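PDB 5U47: penicillin binding protein 2X from Streptococcus thermophilus, which probably acts as a transpeptidase that cross-links peptidoglycan strands in the septal cell wall and is the target of acylating beta-lactam antibiotics. Local coordinates for residues Y50-I55 with G133-E137; E391-V396 with I412-Q418; M419-T424 with Y541-V545. The protein carries 1 engineered substitution. All coordinates share one frame; numbering follows the deposited sequence.

Contact 1 of 3, residues Y50-I55 with G133-E137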
loop_
_atom_site.group_PDB
_atom_site.type_symbol
_atom_site.label_atom_id
_atom_site.label_comp_id
_atom_site.label_asym_id
_atom_site.label_seq_id
_atom_site.Cartn_x
_atom_site.Cartn_y
_atom_site.Cartn_z
ATOM N N TYR A 50 20.078 -22.453 13.440
ATOM C CA TYR A 50 20.524 -23.800 13.077
ATOM C C TYR A 50 20.011 -24.901 13.972
ATOM O O TYR A 50 19.762 -24.684 15.161
ATOM C CB TYR A 50 22.041 -23.826 13.065
ATOM C CG TYR A 50 22.651 -22.881 12.073
ATOM C CD1 TYR A 50 22.877 -21.549 12.401
ATOM C CD2 TYR A 50 23.014 -23.315 10.808
ATOM C CE1 TYR A 50 23.437 -20.669 11.488
ATOM C CE2 TYR A 50 23.593 -22.446 9.888
ATOM C CZ TYR A 50 23.795 -21.124 10.237
ATOM O OH TYR A 50 24.366 -20.248 9.339
ATOM N N SER A 51 19.851 -26.080 13.370
ATOM C CA SER A 51 19.407 -27.279 14.056
ATOM C C SER A 51 20.557 -28.266 13.991
ATOM O O SER A 51 21.094 -28.533 12.897
ATOM C CB SER A 51 18.173 -27.892 13.398
ATOM O OG SER A 51 17.056 -27.032 13.491
ATOM N N ILE A 52 20.919 -28.812 15.156
ATOM C CA ILE A 52 22.057 -29.733 15.264
ATOM C C ILE A 52 21.620 -31.196 15.113
ATOM O O ILE A 52 20.600 -31.615 15.662
ATOM C CB ILE A 52 22.866 -29.503 16.579
ATOM C CG1 ILE A 52 24.179 -30.294 16.544
ATOM C CG2 ILE A 52 22.049 -29.845 17.831
ATOM C CD1 ILE A 52 25.096 -30.015 17.721
ATOM N N TYR A 53 22.402 -31.955 14.351
ATOM C CA TYR A 53 22.151 -33.380 14.120
ATOM C C TYR A 53 23.414 -34.178 14.351
ATOM O O TYR A 53 24.522 -33.645 14.269
ATOM C CB TYR A 53 21.684 -33.632 12.685
ATOM C CG TYR A 53 20.380 -32.967 12.356
ATOM C CD1 TYR A 53 20.347 -31.634 11.935
ATOM C CD2 TYR A 53 19.180 -33.659 12.453
ATOM C CE1 TYR A 53 19.150 -31.006 11.637
ATOM C CE2 TYR A 53 17.978 -33.042 12.153
ATOM C CZ TYR A 53 17.965 -31.711 11.747
ATOM O OH TYR A 53 16.770 -31.088 11.449
ATOM N N ALA A 54 23.235 -35.462 14.637
ATOM C CA ALA A 54 24.355 -36.377 14.853
ATOM C C ALA A 54 24.110 -37.651 14.053
ATOM O O ALA A 54 23.087 -38.309 14.233
ATOM C CB ALA A 54 24.518 -36.689 16.342
ATOM N N ILE A 55 25.018 -37.964 13.128
ATOM C CA ILE A 55 24.900 -39.189 12.350
ATOM C C ILE A 55 25.600 -40.300 13.137
ATOM O O ILE A 55 26.812 -40.223 13.383
ATOM C CB ILE A 55 25.503 -39.053 10.943
ATOM C CG1 ILE A 55 24.668 -38.071 10.117
ATOM C CG2 ILE A 55 25.558 -40.428 10.260
ATOM C CD1 ILE A 55 25.222 -37.828 8.728
ATOM N N GLY A 133 30.870 -36.301 12.513
ATOM C CA GLY A 133 29.472 -36.754 12.473
ATOM C C GLY A 133 28.425 -35.754 12.946
ATOM O O GLY A 133 27.226 -36.007 12.790
ATOM N N MET A 134 28.861 -34.646 13.550
ATOM C CA MET A 134 27.919 -33.604 14.007
ATOM C C MET A 134 27.698 -32.656 12.845
ATOM O O MET A 134 28.638 -32.355 12.110
ATOM C CB MET A 134 28.462 -32.857 15.230
ATOM C CG MET A 134 28.812 -33.777 16.401
ATOM S SD MET A 134 27.423 -34.761 17.021
ATOM C CE MET A 134 26.327 -33.471 17.627
ATOM N N ALA A 135 26.464 -32.203 12.653
ATOM C CA ALA A 135 26.163 -31.331 11.523
ATOM C C ALA A 135 25.070 -30.343 11.859
ATOM O O ALA A 135 24.333 -30.519 12.832
ATOM C CB ALA A 135 25.790 -32.168 10.301
ATOM N N PHE A 136 24.958 -29.300 11.042
ATOM C CA PHE A 136 23.966 -28.248 11.274
ATOM C C PHE A 136 23.181 -27.931 10.008
ATOM O O PHE A 136 23.777 -27.803 8.933
ATOM C CB PHE A 136 24.659 -26.988 11.777
ATOM C CG PHE A 136 25.358 -27.165 13.100
ATOM C CD1 PHE A 136 24.686 -26.939 14.291
ATOM C CD2 PHE A 136 26.693 -27.557 13.152
ATOM C CE1 PHE A 136 25.327 -27.093 15.515
ATOM C CE2 PHE A 136 27.340 -27.717 14.370
ATOM C CZ PHE A 136 26.655 -27.480 15.552
ATOM N N GLU A 137 21.852 -27.835 10.137
ATOM C CA GLU A 137 20.983 -27.467 9.013
ATOM C C GLU A 137 20.411 -26.082 9.310
ATOM O O GLU A 137 19.909 -25.816 10.420
ATOM C CB GLU A 137 19.856 -28.492 8.784
ATOM C CG GLU A 137 18.957 -28.269 7.536
ATOM C CD GLU A 137 19.632 -28.523 6.167
ATOM O OE1 GLU A 137 20.802 -28.968 6.131
ATOM O OE2 GLU A 137 18.981 -28.275 5.103
#
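Ser51 with Glu137 and Tyr53 with Ala135 form the hydrogen-bonded pairs of an antiparallel strand pairing, a worked example of how main chain and side chains divide the labour in a sheet. Each pair exchanges two backbone bonds, among them Tyr53 N to Ala135 O at 2.8 Å. A fifth bond, from Ile55 N to Gly133 O, is nearly straight (174°) and extends the pairing to Gly133, just ahead of strand 134-143.

Apolar contacts gather on the face of Ile52, Phe136, Ala54 and Met134, where helix 116-128 also packs. Ile52 lies alongside Phe136, the two pointing the same way, with Ile52 CG1 3.6 Å from Phe136 CE1. Met134 bends at chi2 and chi3, which curls its thioether back over the partner strand: SD comes within 3.6 Å of Ala54 CB, and CE within 3.7 Å of Ile52 CD1.

On the other face Tyr53 CE1 meets Glu137 CB at 3.9 Å, while the carboxylate leads away from the partner strand to Tyr193 OH (from OE2) and Gly204 N (from OE1). Chemically, the dimerisation-domain strands are joined by backbone polarity and packed with apolar groups, a thioether among them, on the Ile52 face, leaving the acidic group to bond elsewhere.

Contact 2 of 3, residues E391-V396 with I412-Q418; sequences ESSGIV and ISVTQVQ
Gln418 extends its side chain from the first turn of helix 416-427 to the 391-396 segment, where NE2 donates to Ser393 O at 2.9 Å. The approach is from above the carbonyl plane, 61° out of it, and not along a lone pair. The amide is pinned at its other end too: Gln418 OE1 accepts from Thr415 N at 3.0 Å, and Thr415 OG1 in turn accepts from Gln418 N at 3.2 Å. This is a capping box, with Thr415 as the N-cap. NE2 has a further bond to Ile382 O, so the rotation of the amide is well determined.

With OG1 placed between its backbone N and carbonyl carbon (chi1 59°), Thr415 can also donate to a water, 2.6 Å from OG1. That water donates hydrogen bonds to Glu391 OE2 and Ser392 O. Val417 crosses Glu391 at about a right angle, its CG1 3.5 Å from Glu391 OE2; Thr384 OG1 bonds the same OE2, and Arg385 N bonds OE1.

Beyond Gly394, whose CA sits 3.2 Å from Ser413 O, the segments form a short, weakly bonded antiparallel strand pair through Ile395 and Ser413, which exchange two backbone bonds; the side chains of Val396 and Ile412 lie side by side. The chemistry implies a helix start whose capping groups double as hooks for the 391-394 loop, with a carboxylate that is probably ionised, given its several donors.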
loop_
_atom_site.group_PDB
_atom_site.type_symbol
_atom_site.label_atom_id
_atom_site.label_comp_id
_atom_site.label_asym_id
_atom_site.label_seq_id
_atom_site.Cartn_x
_atom_site.Cartn_y
_atom_site.Cartn_z
ATOM N N GLU A 391 -6.328 -5.825 -4.925
ATOM C CA GLU A 391 -6.952 -4.514 -4.777
ATOM C C GLU A 391 -8.390 -4.563 -5.310
ATOM O O GLU A 391 -8.637 -5.184 -6.333
ATOM C CB GLU A 391 -6.157 -3.463 -5.555
ATOM C CG GLU A 391 -6.697 -2.051 -5.419
ATOM C CD GLU A 391 -5.991 -1.036 -6.300
ATOM O OE1 GLU A 391 -5.255 -1.447 -7.251
ATOM O OE2 GLU A 391 -6.211 0.180 -6.058
ATOM N N SER A 392 -9.317 -3.892 -4.623
ATOM C CA SER A 392 -10.720 -3.815 -5.064
ATOM C C SER A 392 -10.879 -2.620 -5.999
ATOM O O SER A 392 -10.045 -1.687 -5.977
ATOM C CB SER A 392 -11.653 -3.681 -3.866
ATOM O OG SER A 392 -11.539 -4.808 -3.029
ATOM N N SER A 393 -11.944 -2.633 -6.799
ATOM C CA SER A 393 -12.195 -1.567 -7.777
ATOM C C SER A 393 -13.225 -0.521 -7.381
ATOM O O SER A 393 -13.321 0.518 -8.027
ATOM C CB SER A 393 -12.603 -2.196 -9.106
ATOM O OG SER A 393 -11.543 -2.979 -9.593
ATOM N N GLY A 394 -13.982 -0.771 -6.317
ATOM C CA GLY A 394 -15.042 0.126 -5.942
ATOM C C GLY A 394 -16.235 -0.141 -6.862
ATOM O O GLY A 394 -16.195 -1.026 -7.735
ATOM N N ILE A 395 -17.305 0.604 -6.650
ATOM C CA ILE A 395 -18.556 0.431 -7.434
ATOM C C ILE A 395 -19.154 1.795 -7.696
ATOM O O ILE A 395 -19.446 2.529 -6.754
ATOM C CB ILE A 395 -19.597 -0.433 -6.681
ATOM C CG1 ILE A 395 -19.000 -1.791 -6.286
ATOM C CG2 ILE A 395 -20.861 -0.647 -7.533
ATOM C CD1 ILE A 395 -19.900 -2.634 -5.389
ATOM N N VAL A 396 -19.334 2.139 -8.969
ATOM C CA VAL A 396 -19.937 3.411 -9.346
ATOM C C VAL A 396 -21.226 3.113 -10.107
ATOM O O VAL A 396 -21.229 2.343 -11.046
ATOM C CB VAL A 396 -18.988 4.261 -10.184
ATOM C CG1 VAL A 396 -19.665 5.563 -10.596
ATOM C CG2 VAL A 396 -17.709 4.529 -9.401
ATOM N N ILE A 412 -22.132 5.198 -3.722
ATOM C CA ILE A 412 -20.885 5.012 -4.446
ATOM C C ILE A 412 -19.903 4.322 -3.488
ATOM O O ILE A 412 -19.853 4.655 -2.312
ATOM C CB ILE A 412 -20.316 6.349 -4.991
ATOM C CG1 ILE A 412 -19.048 6.101 -5.816
ATOM C CG2 ILE A 412 -20.007 7.341 -3.871
ATOM C CD1 ILE A 412 -18.581 7.309 -6.596
ATOM N N SER A 413 -19.165 3.335 -3.984
ATOM C CA SER A 413 -18.211 2.598 -3.169
ATOM C C SER A 413 -16.808 2.851 -3.644
ATOM O O SER A 413 -16.538 2.791 -4.847
ATOM C CB SER A 413 -18.486 1.110 -3.234
ATOM O OG SER A 413 -19.749 0.848 -2.679
ATOM N N VAL A 414 -15.924 3.111 -2.689
ATOM C CA VAL A 414 -14.507 3.388 -2.969
ATOM C C VAL A 414 -13.589 2.587 -2.051
ATOM O O VAL A 414 -14.052 1.964 -1.090
ATOM C CB VAL A 414 -14.180 4.879 -2.706
ATOM C CG1 VAL A 414 -15.106 5.790 -3.491
ATOM C CG2 VAL A 414 -14.239 5.225 -1.211
ATOM N N THR A 415 -12.291 2.606 -2.359
ATOM C CA THR A 415 -11.271 2.083 -1.482
ATOM C C THR A 415 -10.542 3.308 -0.949
ATOM O O THR A 415 -10.617 4.406 -1.528
ATOM C CB THR A 415 -10.230 1.210 -2.205
ATOM O OG1 THR A 415 -9.599 1.982 -3.229
ATOM C CG2 THR A 415 -10.889 0.027 -2.821
ATOM N N GLN A 416 -9.825 3.126 0.154
ATOM C CA GLN A 416 -9.067 4.217 0.755
ATOM C C GLN A 416 -8.065 4.773 -0.243
ATOM O O GLN A 416 -7.899 6.001 -0.363
ATOM C CB GLN A 416 -8.321 3.748 2.022
ATOM C CG GLN A 416 -7.449 4.881 2.590
ATOM C CD GLN A 416 -6.623 4.544 3.802
ATOM O OE1 GLN A 416 -5.828 5.380 4.240
ATOM N NE2 GLN A 416 -6.761 3.328 4.337
ATOM N N VAL A 417 -7.391 3.877 -0.962
ATOM C CA VAL A 417 -6.370 4.324 -1.909
ATOM C C VAL A 417 -6.982 5.132 -3.083
ATOM O O VAL A 417 -6.328 6.026 -3.601
ATOM C CB VAL A 417 -5.434 3.183 -2.325
ATOM C CG1 VAL A 417 -6.173 2.163 -3.196
ATOM C CG2 VAL A 417 -4.180 3.730 -2.999
ATOM N N GLN A 418 -8.230 4.845 -3.477
ATOM C CA GLN A 418 -8.919 5.678 -4.495
ATOM C C GLN A 418 -9.161 7.098 -3.956
ATOM O O GLN A 418 -8.986 8.098 -4.671
ATOM C CB GLN A 418 -10.225 5.042 -4.943
ATOM C CG GLN A 418 -10.028 3.838 -5.840
ATOM C CD GLN A 418 -11.324 3.165 -6.201
ATOM O OE1 GLN A 418 -12.226 3.048 -5.362
ATOM N NE2 GLN A 418 -11.418 2.680 -7.441
HETATM O O HOH W 1 -8.737 0.733 -5.371
#

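Contact 3 of 3, residues M419-T424 with Y541-V545; sequences MLRAFT and YIMYV
Leu420 and Tyr544 bring their CA atoms within 7.6 Å as helix 416-427 runs over strand 541-548, the two short axes 9.9 Å apart at closest and 147° between their directions. The setting is the alpha-beta-alpha sandwich of the penicillin-binding transpeptidase fold, in which helices pack on the faces of a five-stranded antiparallel sheet; strand 541-548 lies in its middle, between strands 245-252 and 526-534. Ile542 and Tyr544 point toward helix 416-427, whereas Met543 and Val545 on the opposite face meet helix 558-572.

Tyr544 is the hub. Its ring takes the edge of Phe423 in a T-shaped stack, the planes 69° apart and the centroids separated by 5.4 Å. Phe423 CE2 does the touching, 3.7 Å from Tyr544 CD1 and displaced toward the rim of the tyrosine ring. Tyr544 CG lies anti to its backbone nitrogen (chi1 180°), which turns the ring toward the helix, where Met419 and Leu420 also reach it: Leu420 CD2 comes within 3.8 Å of Tyr544 CB, and Met419 CB within 4.0 Å of Tyr544 CE2. The buried phenol oxygen is satisfied outside the two segments by a hydrogen bond with Tyr291 OH.

One turn on from Met419 and Leu420, the backbone of Phe423 and Thr424 meets Ile542 CD1. Phe423 also lies near, without touching, residues that fit the SxxK pattern of this family, probably the active site. While Leu433 N bonds the hydroxyl of Thr424, that group turns back into the helix, Thr424 OG1 donating to Arg421 O at 2.6 Å.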
loop_
_atom_site.group_PDB
_atom_site.type_symbol
_atom_site.label_atom_id
_atom_site.label_comp_id
_atom_site.label_asym_id
_atom_site.label_seq_id
_atom_site.Cartn_x
_atom_site.Cartn_y
_atom_site.Cartn_z
ATOM N N MET A 419 -9.532 7.191 -2.676
ATOM C CA MET A 419 -9.710 8.496 -2.070
ATOM C C MET A 419 -8.387 9.252 -2.021
ATOM O O MET A 419 -8.337 10.434 -2.331
ATOM C CB MET A 419 -10.324 8.390 -0.667
ATOM C CG MET A 419 -11.756 7.849 -0.661
ATOM S SD MET A 419 -12.920 8.832 -1.639
ATOM C CE MET A 419 -12.920 10.394 -0.769
ATOM N N LEU A 420 -7.311 8.572 -1.628
ATOM C CA LEU A 420 -5.996 9.216 -1.559
ATOM C C LEU A 420 -5.582 9.761 -2.920
ATOM O O LEU A 420 -5.081 10.877 -3.014
ATOM C CB LEU A 420 -4.926 8.248 -1.023
ATOM C CG LEU A 420 -5.136 7.747 0.429
ATOM C CD1 LEU A 420 -4.058 6.726 0.788
ATOM C CD2 LEU A 420 -5.107 8.899 1.431
ATOM N N ARG A 421 -5.785 8.950 -3.948
ATOM C CA ARG A 421 -5.452 9.330 -5.314
ATOM C C ARG A 421 -6.221 10.614 -5.712
ATOM O O ARG A 421 -5.635 11.550 -6.253
ATOM C CB ARG A 421 -5.800 8.190 -6.260
ATOM C CG ARG A 421 -5.573 8.488 -7.725
ATOM C CD ARG A 421 -5.895 7.286 -8.608
ATOM N NE ARG A 421 -7.278 6.883 -8.441
ATOM C CZ ARG A 421 -7.866 5.819 -9.003
ATOM N NH1 ARG A 421 -9.132 5.568 -8.726
ATOM N NH2 ARG A 421 -7.222 5.010 -9.819
ATOM N N ALA A 422 -7.509 10.655 -5.404
ATOM C CA ALA A 422 -8.352 11.812 -5.728
ATOM C C ALA A 422 -7.885 13.040 -4.963
ATOM O O ALA A 422 -7.810 14.141 -5.535
ATOM C CB ALA A 422 -9.813 11.510 -5.415
ATOM N N PHE A 423 -7.548 12.845 -3.676
ATOM C CA PHE A 423 -7.067 13.953 -2.853
ATOM C C PHE A 423 -5.778 14.583 -3.394
ATOM O O PHE A 423 -5.556 15.789 -3.205
ATOM C CB PHE A 423 -6.840 13.549 -1.387
ATOM C CG PHE A 423 -8.101 13.187 -0.626
ATOM C CD1 PHE A 423 -9.271 13.929 -0.762
ATOM C CD2 PHE A 423 -8.081 12.157 0.301
ATOM C CE1 PHE A 423 -10.418 13.607 -0.022
ATOM C CE2 PHE A 423 -9.221 11.831 1.035
ATOM C CZ PHE A 423 -10.386 12.554 0.864
ATOM N N THR A 424 -4.935 13.802 -4.077
ATOM C CA THR A 424 -3.701 14.380 -4.590
ATOM C C THR A 424 -3.966 15.497 -5.609
ATOM O O THR A 424 -3.164 16.410 -5.700
ATOM C CB THR A 424 -2.717 13.355 -5.230
ATOM O OG1 THR A 424 -3.335 12.716 -6.354
ATOM C CG2 THR A 424 -2.283 12.338 -4.256
ATOM N N TYR A 541 1.705 17.864 3.107
ATOM C CA TYR A 541 1.189 16.583 3.545
ATOM C C TYR A 541 -0.347 16.513 3.512
ATOM O O TYR A 541 -1.056 17.523 3.708
ATOM C CB TYR A 541 1.695 16.254 4.979
ATOM C CG TYR A 541 3.191 16.316 5.053
ATOM C CD1 TYR A 541 3.984 15.342 4.441
ATOM C CD2 TYR A 541 3.826 17.386 5.643
ATOM C CE1 TYR A 541 5.366 15.436 4.452
ATOM C CE2 TYR A 541 5.200 17.487 5.649
ATOM C CZ TYR A 541 5.961 16.523 5.058
ATOM O OH TYR A 541 7.323 16.658 5.090
ATOM N N ILE A 542 -0.833 15.305 3.231
ATOM C CA ILE A 542 -2.243 14.966 3.247
ATOM C C ILE A 542 -2.370 13.845 4.284
ATOM O O ILE A 542 -1.536 12.921 4.326
ATOM C CB ILE A 542 -2.731 14.342 1.914
ATOM C CG1 ILE A 542 -2.521 15.291 0.737
ATOM C CG2 ILE A 542 -4.217 13.969 2.001
ATOM C CD1 ILE A 542 -2.598 14.578 -0.612
ATOM N N MET A 543 -3.404 13.921 5.105
ATOM C CA MET A 543 -3.695 12.851 6.045
ATOM C C MET A 543 -5.171 12.489 5.935
ATOM O O MET A 543 -6.035 13.370 5.842
ATOM C CB MET A 543 -3.327 13.250 7.464
ATOM C CG MET A 543 -3.458 12.106 8.441
ATOM S SD MET A 543 -2.702 12.504 10.026
ATOM C CE MET A 543 -2.800 10.893 10.790
ATOM N N TYR A 544 -5.459 11.198 5.949
ATOM C CA TYR A 544 -6.837 10.696 5.853
ATOM C C TYR A 544 -7.057 9.684 6.954
ATOM O O TYR A 544 -6.287 8.717 7.081
ATOM C CB TYR A 544 -7.052 10.083 4.474
ATOM C CG TYR A 544 -8.415 9.496 4.180
ATOM C CD1 TYR A 544 -9.579 10.227 4.393
ATOM C CD2 TYR A 544 -8.535 8.272 3.556
ATOM C CE1 TYR A 544 -10.825 9.711 4.066
ATOM C CE2 TYR A 544 -9.783 7.743 3.235
ATOM C CZ TYR A 544 -10.922 8.471 3.479
ATOM O OH TYR A 544 -12.162 7.951 3.157
ATOM N N VAL A 545 -8.113 9.892 7.738
ATOM C CA VAL A 545 -8.430 9.037 8.876
ATOM C C VAL A 545 -9.870 8.598 8.812
ATOM O O VAL A 545 -10.736 9.408 8.459
ATOM C CB VAL A 545 -8.185 9.798 10.198
ATOM C CG1 VAL A 545 -8.513 8.933 11.408
ATOM C CG2 VAL A 545 -6.749 10.272 10.262
#

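Contact 1 stands apart from the other two, its centre 53 Å from that of contact 2 and 54 Å from that of contact 3, in the dimerisation region. Contacts 2 and 3 share helix 416-427 within the transpeptidase region: contact 2 holds its first turn and contact 3 the next stretch, and they touch where Gln416 CG packs on Tyr544 CD2. Burial and chemistry change together. Contact 3 is fully buried and relies on rings and hydrocarbon; contact 2, partly buried, mixes two backbone bonds with side-chain amide and hydroxyl bonds and one bridging water; contact 1, also partly buried, rests on regular backbone bonding between strands with apolar packing on one face.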